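Local coordinates for glycerate dehydrogenase/glyoxylate reductase (PDB 2CUK), which probably reduces hydroxypyruvate and glyoxylate with a nicotinamide cofactor, as a member of the D-isomer specific 2-hydroxyacid dehydrogenase family, at residues 234-239 with 262-267; 4-9 with 35-40; 109-114 with 164-169; 11-16 with 288-293. All coordinates share one frame; numbering follows the deposited sequence.

Contact 1 (234-239 with 262-267)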
loop_
_atom_site.group_PDB
_atom_site.type_symbol
_atom_site.label_atom_id
_atom_site.label_comp_id
_atom_site.label_asym_id
_atom_site.label_seq_id
_atom_site.Cartn_x
_atom_site.Cartn_y
_atom_site.Cartn_z
ATOM N N VAL A 234 -5.818 -10.269 -19.274
ATOM C CA VAL A 234 -6.796 -9.191 -19.385
ATOM C C VAL A 234 -6.821 -8.540 -20.761
ATOM O O VAL A 234 -5.770 -8.301 -21.358
ATOM C CB VAL A 234 -6.485 -8.066 -18.360
ATOM C CG1 VAL A 234 -7.512 -6.949 -18.482
ATOM C CG2 VAL A 234 -6.465 -8.629 -16.949
ATOM N N ASP A 235 -8.022 -8.248 -21.256
ATOM C CA ASP A 235 -8.179 -7.561 -22.537
ATOM C C ASP A 235 -8.011 -6.091 -22.174
ATOM O O ASP A 235 -8.956 -5.446 -21.721
ATOM C CB ASP A 235 -9.582 -7.770 -23.109
ATOM C CG ASP A 235 -9.789 -7.037 -24.428
ATOM O OD1 ASP A 235 -9.262 -5.918 -24.586
ATOM O OD2 ASP A 235 -10.491 -7.575 -25.309
ATOM N N THR A 236 -6.806 -5.570 -22.370
ATOM C CA THR A 236 -6.489 -4.187 -22.030
ATOM C C THR A 236 -7.467 -3.133 -22.552
ATOM O O THR A 236 -7.917 -2.277 -21.790
ATOM C CB THR A 236 -5.067 -3.841 -22.503
ATOM O OG1 THR A 236 -4.160 -4.835 -22.011
ATOM C CG2 THR A 236 -4.640 -2.470 -21.978
ATOM N N GLU A 237 -7.791 -3.191 -23.840
ATOM C CA GLU A 237 -8.701 -2.204 -24.406
ATOM C C GLU A 237 -10.066 -2.252 -23.721
ATOM O O GLU A 237 -10.691 -1.235 -23.451
ATOM C CB GLU A 237 -8.856 -2.499 -25.899
ATOM C CG GLU A 237 -9.817 -1.530 -26.587
ATOM C CD GLU A 237 -9.311 -1.225 -27.979
ATOM O OE1 GLU A 237 -8.279 -1.761 -28.358
ATOM O OE2 GLU A 237 -9.959 -0.448 -28.678
ATOM N N ALA A 238 -10.549 -3.450 -23.407
ATOM C CA ALA A 238 -11.828 -3.600 -22.722
ATOM C C ALA A 238 -11.761 -3.039 -21.304
ATOM O O ALA A 238 -12.736 -2.477 -20.810
ATOM C CB ALA A 238 -12.235 -5.074 -22.686
ATOM N N LEU A 239 -10.613 -3.188 -20.649
ATOM C CA LEU A 239 -10.458 -2.669 -19.296
ATOM C C LEU A 239 -10.624 -1.147 -19.311
ATOM O O LEU A 239 -11.258 -0.579 -18.422
ATOM C CB LEU A 239 -9.088 -3.040 -18.725
ATOM C CG LEU A 239 -8.832 -2.531 -17.300
ATOM C CD1 LEU A 239 -9.895 -3.075 -16.348
ATOM C CD2 LEU A 239 -7.439 -2.969 -16.847
ATOM N N PRO A 262 3.655 4.927 -22.939
ATOM C CA PRO A 262 3.301 6.163 -22.229
ATOM C C PRO A 262 1.996 6.836 -22.650
ATOM O O PRO A 262 1.286 7.400 -21.813
ATOM C CB PRO A 262 4.510 7.060 -22.481
ATOM C CG PRO A 262 5.297 6.460 -23.589
ATOM C CD PRO A 262 5.051 4.986 -23.408
ATOM N N GLY A 263 1.682 6.778 -23.940
ATOM C CA GLY A 263 0.467 7.407 -24.431
ATOM C C GLY A 263 -0.795 6.566 -24.348
ATOM O O GLY A 263 -1.849 6.982 -24.826
ATOM N N HIS A 264 -0.700 5.386 -23.746
ATOM C CA HIS A 264 -1.859 4.506 -23.614
ATOM C C HIS A 264 -2.884 5.140 -22.669
ATOM O O HIS A 264 -2.524 5.671 -21.620
ATOM C CB HIS A 264 -1.412 3.142 -23.080
ATOM C CG HIS A 264 -2.447 2.071 -23.214
ATOM N ND1 HIS A 264 -3.529 1.967 -22.364
ATOM C CD2 HIS A 264 -2.583 1.073 -24.120
ATOM C CE1 HIS A 264 -4.287 0.953 -22.744
ATOM N NE2 HIS A 264 -3.736 0.394 -23.806
ATOM N N PRO A 265 -4.175 5.098 -23.035
ATOM C CA PRO A 265 -5.239 5.680 -22.205
ATOM C C PRO A 265 -5.279 5.287 -20.723
ATOM O O PRO A 265 -5.714 6.076 -19.889
ATOM C CB PRO A 265 -6.523 5.307 -22.958
ATOM C CG PRO A 265 -6.107 4.178 -23.875
ATOM C CD PRO A 265 -4.726 4.571 -24.292
ATOM N N LEU A 266 -4.832 4.083 -20.381
ATOM C CA LEU A 266 -4.848 3.689 -18.975
ATOM C C LEU A 266 -4.083 4.675 -18.098
ATOM O O LEU A 266 -4.446 4.890 -16.946
ATOM C CB LEU A 266 -4.259 2.290 -18.791
ATOM C CG LEU A 266 -5.226 1.123 -19.002
ATOM C CD1 LEU A 266 -4.481 -0.187 -18.825
ATOM C CD2 LEU A 266 -6.383 1.224 -18.012
ATOM N N TYR A 267 -3.030 5.278 -18.644
ATOM C CA TYR A 267 -2.227 6.232 -17.880
ATOM C C TYR A 267 -2.964 7.532 -17.612
ATOM O O TYR A 267 -2.605 8.272 -16.701
ATOM C CB TYR A 267 -0.913 6.536 -18.603
ATOM C CG TYR A 267 0.093 5.411 -18.555
ATOM C CD1 TYR A 267 0.630 4.977 -17.339
ATOM C CD2 TYR A 267 0.514 4.781 -19.722
ATOM C CE1 TYR A 267 1.562 3.938 -17.293
ATOM C CE2 TYR A 267 1.444 3.748 -19.689
ATOM C CZ TYR A 267 1.965 3.331 -18.475
ATOM O OH TYR A 267 2.898 2.319 -18.452
#
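Thr236 meets His264 through a single methyl group, where the first turn of helix 236-243 faces a loop of the Rossmann-type NAD-binding domain. That helix is the crossover of a beta-alpha-beta unit joining strands 224-227 and 249-252, and the loop leads on to strand 272-274. What passes between the segments is apolar packing. Thr236 CG2 approaches the imidazole obliquely, 3.5 Å from both CE1 and NE2 of His264. The same methyl lies 3.9 Å from Leu266 CD1. It can serve both because CG2 stands anti to the backbone N, while OG1, on another side of CB, bonds to Asp256 O. Deeper in, Leu239 CD2 and Leu266 CD2 come to a looser 4.5 Å, and Leu266 also packs on Val240 and Leu243 of the helix.

Polar bonds work within each segment and set its shape. His264 ND1 accepts from Leu266 N at 3.2 Å, nearly straight at 171° and close to the ring plane, which fixes the rotation of the imidazole; Pro265 CD sits over one face, toward the rim. Without the imidazole, as with an alanine here, the Thr236 methyl is likely to lose its ring partner and Leu266 N its acceptor. On the helix side, Asp235 is the N-cap, and its OD1 takes the Ala238 N-H at 3.0 Å from above the carboxylate plane.

Contact 2 (4-9 with 35-40)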
loop_
_atom_site.group_PDB
_atom_site.type_symbol
_atom_site.label_atom_id
_atom_site.label_comp_id
_atom_site.label_asym_id
_atom_site.label_seq_id
_atom_site.Cartn_x
_atom_site.Cartn_y
_atom_site.Cartn_z
ATOM N N LEU A 4 27.274 -17.620 -18.344
ATOM C CA LEU A 4 26.705 -16.382 -18.852
ATOM C C LEU A 4 25.427 -15.999 -18.109
ATOM O O LEU A 4 24.481 -16.785 -18.029
ATOM C CB LEU A 4 26.407 -16.506 -20.348
ATOM C CG LEU A 4 25.733 -15.297 -21.002
ATOM C CD1 LEU A 4 26.613 -14.065 -20.841
ATOM C CD2 LEU A 4 25.483 -15.583 -22.470
ATOM N N VAL A 5 25.421 -14.790 -17.557
ATOM C CA VAL A 5 24.271 -14.260 -16.835
ATOM C C VAL A 5 23.799 -13.094 -17.697
ATOM O O VAL A 5 24.514 -12.104 -17.862
ATOM C CB VAL A 5 24.673 -13.757 -15.433
ATOM C CG1 VAL A 5 23.429 -13.407 -14.628
ATOM C CG2 VAL A 5 25.495 -14.819 -14.716
ATOM N N THR A 6 22.596 -13.224 -18.251
ATOM C CA THR A 6 22.040 -12.219 -19.151
ATOM C C THR A 6 21.765 -10.828 -18.588
ATOM O O THR A 6 21.541 -9.891 -19.354
ATOM C CB THR A 6 20.751 -12.738 -19.805
ATOM O OG1 THR A 6 19.761 -12.971 -18.795
ATOM C CG2 THR A 6 21.031 -14.044 -20.552
ATOM N N ARG A 7 21.777 -10.687 -17.267
ATOM C CA ARG A 7 21.534 -9.388 -16.638
ATOM C C ARG A 7 22.290 -9.280 -15.320
ATOM O O ARG A 7 22.623 -10.292 -14.705
ATOM C CB ARG A 7 20.039 -9.191 -16.357
ATOM C CG ARG A 7 19.143 -9.166 -17.578
ATOM C CD ARG A 7 19.383 -7.942 -18.453
ATOM N NE ARG A 7 18.384 -7.862 -19.516
ATOM C CZ ARG A 7 18.229 -8.776 -20.469
ATOM N NH1 ARG A 7 19.018 -9.843 -20.504
ATOM N NH2 ARG A 7 17.268 -8.639 -21.374
ATOM N N THR A 8 22.557 -8.052 -14.884
ATOM C CA THR A 8 23.243 -7.846 -13.616
ATOM C C THR A 8 22.265 -8.204 -12.499
ATOM O O THR A 8 21.070 -7.919 -12.596
ATOM C CB THR A 8 23.696 -6.389 -13.452
ATOM O OG1 THR A 8 22.592 -5.514 -13.709
ATOM C CG2 THR A 8 24.824 -6.072 -14.422
ATOM N N LEU A 9 22.771 -8.830 -11.444
ATOM C CA LEU A 9 21.928 -9.252 -10.332
ATOM C C LEU A 9 22.310 -8.569 -9.025
ATOM O O LEU A 9 23.472 -8.226 -8.809
ATOM C CB LEU A 9 22.023 -10.769 -10.145
ATOM C CG LEU A 9 21.792 -11.653 -11.374
ATOM C CD1 LEU A 9 21.956 -13.114 -10.973
ATOM C CD2 LEU A 9 20.400 -11.407 -11.952
ATOM N N ALA A 35 21.100 -11.320 -31.127
ATOM C CA ALA A 35 22.354 -11.433 -31.857
ATOM C C ALA A 35 23.527 -11.478 -30.885
ATOM O O ALA A 35 24.448 -12.276 -31.054
ATOM C CB ALA A 35 22.508 -10.260 -32.816
ATOM N N GLU A 36 23.492 -10.627 -29.864
ATOM C CA GLU A 36 24.566 -10.591 -28.877
ATOM C C GLU A 36 24.502 -11.777 -27.917
ATOM O O GLU A 36 25.522 -12.199 -27.371
ATOM C CB GLU A 36 24.530 -9.281 -28.084
ATOM C CG GLU A 36 25.555 -9.228 -26.957
ATOM C CD GLU A 36 25.721 -7.838 -26.369
ATOM O OE1 GLU A 36 24.697 -7.191 -26.061
ATOM O OE2 GLU A 36 26.880 -7.399 -26.209
ATOM N N LEU A 37 23.303 -12.306 -27.703
ATOM C CA LEU A 37 23.146 -13.455 -26.821
ATOM C C LEU A 37 23.813 -14.659 -27.479
ATOM O O LEU A 37 24.553 -15.404 -26.838
ATOM C CB LEU A 37 21.667 -13.757 -26.587
ATOM C CG LEU A 37 21.373 -15.062 -25.841
ATOM C CD1 LEU A 37 22.051 -15.049 -24.482
ATOM C CD2 LEU A 37 19.874 -15.234 -25.696
ATOM N N LEU A 38 23.544 -14.834 -28.770
ATOM C CA LEU A 38 24.110 -15.939 -29.539
ATOM C C LEU A 38 25.632 -15.893 -29.525
ATOM O O LEU A 38 26.292 -16.927 -29.459
ATOM C CB LEU A 38 23.610 -15.884 -30.983
ATOM C CG LEU A 38 22.104 -16.074 -31.176
ATOM C CD1 LEU A 38 21.738 -15.821 -32.628
ATOM C CD2 LEU A 38 21.704 -17.477 -30.752
ATOM N N LYS A 39 26.183 -14.686 -29.584
ATOM C CA LYS A 39 27.627 -14.499 -29.581
ATOM C C LYS A 39 28.269 -14.844 -28.242
ATOM O O LYS A 39 29.341 -15.445 -28.201
ATOM C CB LYS A 39 27.978 -13.053 -29.941
ATOM C CG LYS A 39 29.464 -12.738 -29.823
ATOM C CD LYS A 39 29.751 -11.259 -30.016
ATOM C CE LYS A 39 31.240 -10.972 -29.892
ATOM N NZ LYS A 39 31.784 -11.422 -28.577
ATOM N N ARG A 40 27.616 -14.457 -27.151
ATOM C CA ARG A 40 28.052 -14.652 -25.765
ATOM C C ARG A 40 27.796 -16.080 -25.241
ATOM O O ARG A 40 28.427 -16.541 -24.299
ATOM C CB ARG A 40 27.319 -13.644 -24.885
ATOM C CG ARG A 40 27.880 -12.232 -25.042
ATOM C CD ARG A 40 27.773 -11.410 -23.751
ATOM N NE ARG A 40 27.648 -9.984 -24.063
ATOM C CZ ARG A 40 27.965 -9.110 -23.091
ATOM N NH1 ARG A 40 28.400 -9.553 -21.927
ATOM N NH2 ARG A 40 27.726 -7.810 -23.262
#
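Thr6, whose methyl meets Leu37 across the contact, has its backbone O bonded by Arg7 NH1 at 2.8 Å, from above the carbonyl plane. The setting is the five-stranded parallel sheet of the flavodoxin-like domain: helix 34-41 is the crossover between strands 23-26 and 46-48, and it passes over strand 2-5, which lies between them.

Leu4 carries most of the packing. With CG anti to its backbone N (chi1 177°), the isobutyl group reaches the helix and crosses the Arg40 side chain at about a right angle; CD2 lies 3.6 Å from Arg40 CB, and CD1 rests beside CB and CD. Leu37 CD1 packs on the first of these methyls, 4.0 Å from Leu4 CD2. Shortening Leu4 to an alanine would probably open a gap beside Arg40 CB and Leu37 CD1, setting the arginine's aliphatic part free to shift. Farther out, Arg40 NH2 forms a salt bridge with Glu36 OE2 at 3.1 Å, in the guanidinium plane, and a weak bond from Arg40 NE joins it.

Thr6 closes the far end obliquely. Its OG1 bonds to Asp53, and its other branch offers a methyl, CG2, 4.2 Å from Leu37 CD1.

Contact 3 (109-114 with 164-169)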
loop_
_atom_site.group_PDB
_atom_site.type_symbol
_atom_site.label_atom_id
_atom_site.label_comp_id
_atom_site.label_asym_id
_atom_site.label_seq_id
_atom_site.Cartn_x
_atom_site.Cartn_y
_atom_site.Cartn_z
ATOM N N LEU A 109 -1.334 -2.621 -4.228
ATOM C CA LEU A 109 -2.143 -2.116 -5.336
ATOM C C LEU A 109 -3.616 -2.023 -4.947
ATOM O O LEU A 109 -4.310 -1.078 -5.329
ATOM C CB LEU A 109 -1.981 -3.015 -6.572
ATOM C CG LEU A 109 -0.653 -2.902 -7.335
ATOM C CD1 LEU A 109 -0.593 -3.952 -8.448
ATOM C CD2 LEU A 109 -0.519 -1.497 -7.917
ATOM N N LEU A 110 -4.099 -3.001 -4.190
ATOM C CA LEU A 110 -5.490 -2.975 -3.748
ATOM C C LEU A 110 -5.712 -1.711 -2.917
ATOM O O LEU A 110 -6.667 -0.967 -3.138
ATOM C CB LEU A 110 -5.811 -4.218 -2.909
ATOM C CG LEU A 110 -7.129 -4.195 -2.120
ATOM C CD1 LEU A 110 -8.290 -3.835 -3.035
ATOM C CD2 LEU A 110 -7.357 -5.548 -1.477
ATOM N N LEU A 111 -4.813 -1.468 -1.966
ATOM C CA LEU A 111 -4.909 -0.298 -1.101
ATOM C C LEU A 111 -4.669 0.986 -1.882
ATOM O O LEU A 111 -5.306 2.005 -1.617
ATOM C CB LEU A 111 -3.904 -0.407 0.047
ATOM C CG LEU A 111 -4.213 -1.479 1.097
ATOM C CD1 LEU A 111 -3.001 -1.709 1.994
ATOM C CD2 LEU A 111 -5.417 -1.031 1.917
ATOM N N ALA A 112 -3.757 0.935 -2.850
ATOM C CA ALA A 112 -3.459 2.108 -3.660
ATOM C C ALA A 112 -4.710 2.579 -4.399
ATOM O O ALA A 112 -4.984 3.772 -4.467
ATOM C CB ALA A 112 -2.361 1.787 -4.658
ATOM N N VAL A 113 -5.456 1.629 -4.955
ATOM C CA VAL A 113 -6.677 1.920 -5.699
ATOM C C VAL A 113 -7.852 2.227 -4.773
ATOM O O VAL A 113 -8.498 3.266 -4.902
ATOM C CB VAL A 113 -7.072 0.726 -6.611
ATOM C CG1 VAL A 113 -8.432 0.980 -7.265
ATOM C CG2 VAL A 113 -6.014 0.515 -7.677
ATOM N N ALA A 114 -8.113 1.323 -3.833
ATOM C CA ALA A 114 -9.236 1.457 -2.917
ATOM C C ALA A 114 -9.216 2.797 -2.170
ATOM O O ALA A 114 -10.233 3.449 -1.975
ATOM C CB ALA A 114 -9.178 0.302 -1.919
ATOM N N LEU A 164 -7.591 -11.224 4.869
ATOM C CA LEU A 164 -8.366 -11.522 6.066
ATOM C C LEU A 164 -8.072 -10.556 7.202
ATOM O O LEU A 164 -8.967 -10.211 7.966
ATOM C CB LEU A 164 -8.103 -12.956 6.540
ATOM C CG LEU A 164 -8.598 -14.098 5.654
ATOM C CD1 LEU A 164 -8.171 -15.429 6.267
ATOM C CD2 LEU A 164 -10.113 -14.032 5.515
ATOM N N ALA A 165 -6.820 -10.115 7.302
ATOM C CA ALA A 165 -6.417 -9.195 8.357
ATOM C C ALA A 165 -7.019 -7.801 8.201
ATOM O O ALA A 165 -7.085 -7.042 9.167
ATOM C CB ALA A 165 -4.896 -9.106 8.418
ATOM N N PHE A 166 -7.448 -7.458 6.991
ATOM C CA PHE A 166 -8.064 -6.152 6.754
ATOM C C PHE A 166 -9.584 -6.258 6.901
ATOM O O PHE A 166 -10.322 -5.324 6.574
ATOM C CB PHE A 166 -7.716 -5.640 5.352
ATOM C CG PHE A 166 -6.293 -5.172 5.208
ATOM C CD1 PHE A 166 -5.974 -3.820 5.331
ATOM C CD2 PHE A 166 -5.275 -6.077 4.936
ATOM C CE1 PHE A 166 -4.660 -3.379 5.183
ATOM C CE2 PHE A 166 -3.956 -5.646 4.787
ATOM C CZ PHE A 166 -3.650 -4.293 4.909
ATOM N N GLY A 167 -10.049 -7.408 7.382
ATOM C CA GLY A 167 -11.474 -7.606 7.573
ATOM C C GLY A 167 -12.242 -7.978 6.318
ATOM O O GLY A 167 -13.467 -7.851 6.282
ATOM N N MET A 168 -11.537 -8.436 5.288
ATOM C CA MET A 168 -12.188 -8.818 4.043
ATOM C C MET A 168 -12.632 -10.271 4.073
ATOM O O MET A 168 -12.071 -11.087 4.800
ATOM C CB MET A 168 -11.243 -8.633 2.847
ATOM C CG MET A 168 -10.872 -7.191 2.547
ATOM S SD MET A 168 -10.104 -7.043 0.929
ATOM C CE MET A 168 -11.547 -7.045 -0.130
ATOM N N ARG A 169 -13.648 -10.583 3.275
ATOM C CA ARG A 169 -14.079 -11.940 3.171
ATOM C C ARG A 169 -13.452 -12.495 1.929
ATOM O O ARG A 169 -13.177 -11.783 0.972
ATOM C CB ARG A 169 -15.602 -11.952 3.037
ATOM C CG ARG A 169 -16.305 -12.001 4.394
ATOM C CD ARG A 169 -17.520 -11.068 4.449
ATOM N NE ARG A 169 -18.744 -11.790 4.086
ATOM C CZ ARG A 169 -19.808 -11.655 4.901
ATOM N NH1 ARG A 169 -19.725 -10.898 5.981
ATOM N NH2 ARG A 169 -20.956 -12.265 4.595
#
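Leu111 and Phe166 approach from opposite directions, the leucine methyls meeting the ring obliquely; this is one of two pairings that join helix 99-114 to the end of helix 154-165 in the Rossmann-type NAD-binding domain. Leu111 CD1 lies 3.9 Å from Phe166 CZ and only slightly farther from CE1, while CD2 also reaches CE1, so both branches of the leucine fork share that one ring carbon. The second pairing lies nearer the sheet: Leu110 CD2 is 3.9 Å from Met168 SD, the two side chains sliding past each other in opposite directions. A bend at the end of the methionine (chi3 81°) turns CE off, leaving the sulfur as the atom that touches. Val196 of a central strand packs against both Leu110 and Met168.

All four of these side chains are buried, yet the main chains stay well apart, with 10.3 Å between Leu111 CA and Phe166 CA. The second subunit adds its own cover on the Leu111 and Phe166 side, through Ala108 and Asp104 of that chain. Between and beyond the two buried side chains the second segment is more open: Gly167 is partly exposed and Arg169 exposed. Gly167 makes the turn from helix to strand with positive phi (81°), as the C-prime residue of a Schellman motif in which Gly167 N bonds to Leu164 O at 3.1 Å.

Contact 4 (11-16 with 288-293)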
loop_
_atom_site.group_PDB
_atom_site.type_symbol
_atom_site.label_atom_id
_atom_site.label_comp_id
_atom_site.label_asym_id
_atom_site.label_seq_id
_atom_site.Cartn_x
_atom_site.Cartn_y
_atom_site.Cartn_z
ATOM N N GLY A 11 23.036 -8.246 -4.973
ATOM C CA GLY A 11 23.670 -9.139 -4.022
ATOM C C GLY A 11 24.936 -9.749 -4.595
ATOM O O GLY A 11 25.311 -9.458 -5.730
ATOM N N LYS A 12 25.592 -10.602 -3.815
ATOM C CA LYS A 12 26.829 -11.234 -4.255
ATOM C C LYS A 12 26.731 -12.748 -4.409
ATOM O O LYS A 12 27.732 -13.453 -4.284
ATOM C CB LYS A 12 27.964 -10.891 -3.286
ATOM C CG LYS A 12 28.441 -9.447 -3.375
ATOM C CD LYS A 12 29.591 -9.185 -2.413
ATOM C CE LYS A 12 30.264 -7.853 -2.702
ATOM N NZ LYS A 12 30.857 -7.819 -4.072
ATOM N N ALA A 13 25.532 -13.245 -4.696
ATOM C CA ALA A 13 25.332 -14.679 -4.870
ATOM C C ALA A 13 26.273 -15.245 -5.930
ATOM O O ALA A 13 26.717 -16.387 -5.831
ATOM C CB ALA A 13 23.878 -14.966 -5.247
ATOM N N LEU A 14 26.579 -14.445 -6.944
ATOM C CA LEU A 14 27.466 -14.888 -8.016
ATOM C C LEU A 14 28.894 -15.173 -7.545
ATOM O O LEU A 14 29.591 -15.998 -8.139
ATOM C CB LEU A 14 27.492 -13.850 -9.140
ATOM C CG LEU A 14 26.212 -13.730 -9.975
ATOM C CD1 LEU A 14 26.370 -12.626 -11.000
ATOM C CD2 LEU A 14 25.915 -15.054 -10.659
ATOM N N ASP A 15 29.326 -14.496 -6.483
ATOM C CA ASP A 15 30.674 -14.689 -5.952
ATOM C C ASP A 15 30.960 -16.159 -5.660
ATOM O O ASP A 15 32.108 -16.596 -5.714
ATOM C CB ASP A 15 30.880 -13.867 -4.674
ATOM C CG ASP A 15 31.190 -12.404 -4.956
ATOM O OD1 ASP A 15 31.356 -12.040 -6.138
ATOM O OD2 ASP A 15 31.277 -11.616 -3.989
ATOM N N ARG A 16 29.917 -16.920 -5.346
ATOM C CA ARG A 16 30.082 -18.336 -5.053
ATOM C C ARG A 16 30.640 -19.039 -6.289
ATOM O O ARG A 16 31.520 -19.897 -6.185
ATOM C CB ARG A 16 28.740 -18.950 -4.656
ATOM C CG ARG A 16 28.832 -20.388 -4.191
ATOM C CD ARG A 16 27.466 -20.924 -3.801
ATOM N NE ARG A 16 27.531 -22.310 -3.348
ATOM C CZ ARG A 16 26.471 -23.027 -2.989
ATOM N NH1 ARG A 16 25.261 -22.484 -3.032
ATOM N NH2 ARG A 16 26.619 -24.284 -2.587
ATOM N N ARG A 288 17.725 -13.494 -3.076
ATOM C CA ARG A 288 17.412 -14.887 -2.795
ATOM C C ARG A 288 17.238 -15.650 -4.108
ATOM O O ARG A 288 17.679 -16.791 -4.236
ATOM C CB ARG A 288 16.141 -14.969 -1.937
ATOM C CG ARG A 288 15.658 -16.382 -1.633
ATOM C CD ARG A 288 16.724 -17.219 -0.943
ATOM N NE ARG A 288 16.255 -18.582 -0.702
ATOM C CZ ARG A 288 17.050 -19.612 -0.433
ATOM N NH1 ARG A 288 18.365 -19.440 -0.368
ATOM N NH2 ARG A 288 16.532 -20.817 -0.240
ATOM N N MET A 289 16.601 -15.014 -5.086
ATOM C CA MET A 289 16.406 -15.637 -6.385
ATOM C C MET A 289 17.761 -15.958 -7.008
ATOM O O MET A 289 17.922 -16.983 -7.670
ATOM C CB MET A 289 15.612 -14.709 -7.310
ATOM C CG MET A 289 14.108 -14.699 -7.034
ATOM S SD MET A 289 13.201 -13.470 -8.000
ATOM C CE MET A 289 13.534 -14.036 -9.688
ATOM N N ALA A 290 18.731 -15.073 -6.789
ATOM C CA ALA A 290 20.076 -15.261 -7.322
ATOM C C ALA A 290 20.747 -16.459 -6.651
ATOM O O ALA A 290 21.385 -17.268 -7.320
ATOM C CB ALA A 290 20.911 -13.998 -7.105
ATOM N N GLU A 291 20.597 -16.568 -5.333
ATOM C CA GLU A 291 21.186 -17.674 -4.585
ATOM C C GLU A 291 20.639 -19.014 -5.068
ATOM O O GLU A 291 21.385 -19.978 -5.224
ATOM C CB GLU A 291 20.883 -17.549 -3.088
ATOM C CG GLU A 291 21.249 -16.225 -2.454
ATOM C CD GLU A 291 20.924 -16.195 -0.969
ATOM O OE1 GLU A 291 19.810 -16.623 -0.583
ATOM O OE2 GLU A 291 21.782 -15.739 -0.187
ATOM N N VAL A 292 19.328 -19.068 -5.289
ATOM C CA VAL A 292 18.679 -20.294 -5.740
ATOM C C VAL A 292 19.109 -20.682 -7.152
ATOM O O VAL A 292 19.341 -21.859 -7.433
ATOM C CB VAL A 292 17.138 -20.159 -5.669
ATOM C CG1 VAL A 292 16.471 -21.398 -6.240
ATOM C CG2 VAL A 292 16.709 -19.964 -4.215
ATOM N N ALA A 293 19.214 -19.702 -8.045
ATOM C CA ALA A 293 19.643 -19.989 -9.410
ATOM C C ALA A 293 21.090 -20.495 -9.371
ATOM O O ALA A 293 21.441 -21.462 -10.044
ATOM C CB ALA A 293 19.545 -18.737 -10.269
HETATM O O HOH W 1 23.725 -20.036 -3.827
#
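Ala13 CB packs against helix 283-301, 3.6 Å from Ala290 CB and 3.7 Å from Glu291 N. Because Ala13 offers no more than a methyl, the backbones come very near, the CA atoms of Ala13 and Glu291 being 5.1 Å apart. Glu291 closes one flank with its aliphatic part, CG lying 4.0 Å from Ala13 CB.

The next shell fixes these groups. Beyond CG the Glu291 chain runs extended, and its OE1 takes Arg288 NH1 at 3.2 Å in an intrahelical salt bridge, nearly straight at 171°. The arginine's guanidinium is held from two directions, with the carboxylate oxygen at its edge and Val292 CG2 over the centre of one face. On the other segment, a type I turn from Lys12 to Asp15, with Asp15 N bonded to Lys12 O, presents Ala13 to the helix.

Farther out, a water spans the segments, donating to Glu291 O at 2.7 Å and accepting from Arg16 NH1 in the guanidinium plane. Arg16 can reach it because its side chain is stretched out fully, and the same NH1 forms a salt bridge with Glu295 one turn farther along the helix. The whole is a loop docked on a long helix from near the C-terminus, consistent with the family's architecture, in which the end of the chain returns to complete the N-terminal, flavodoxin-like domain.

In the fold
The four contacts illustrate how a two-domain dehydrogenase is built from local packing. Contacts 2 and 4 share the domain of the five-stranded sheet: their centres are about 17 Å apart, and they touch where Val5 meets Leu14 and Leu9 meets Ala290. Contacts 1 and 3 belong to the six-stranded NAD-binding domain, with centres about 23 Å apart and no touch. Contacts 2 and 3 lie on opposite sides of the chain's centre, some 40 Å between centres. Along the chain contacts 2, 3 and 1 close in that order; 3 and 1 fall between the segments of contact 4, which brings the C-terminal helix back to the first domain, whereas 2 and 4 interleave. Contacts 1, 2 and 3 also reach the second subunit.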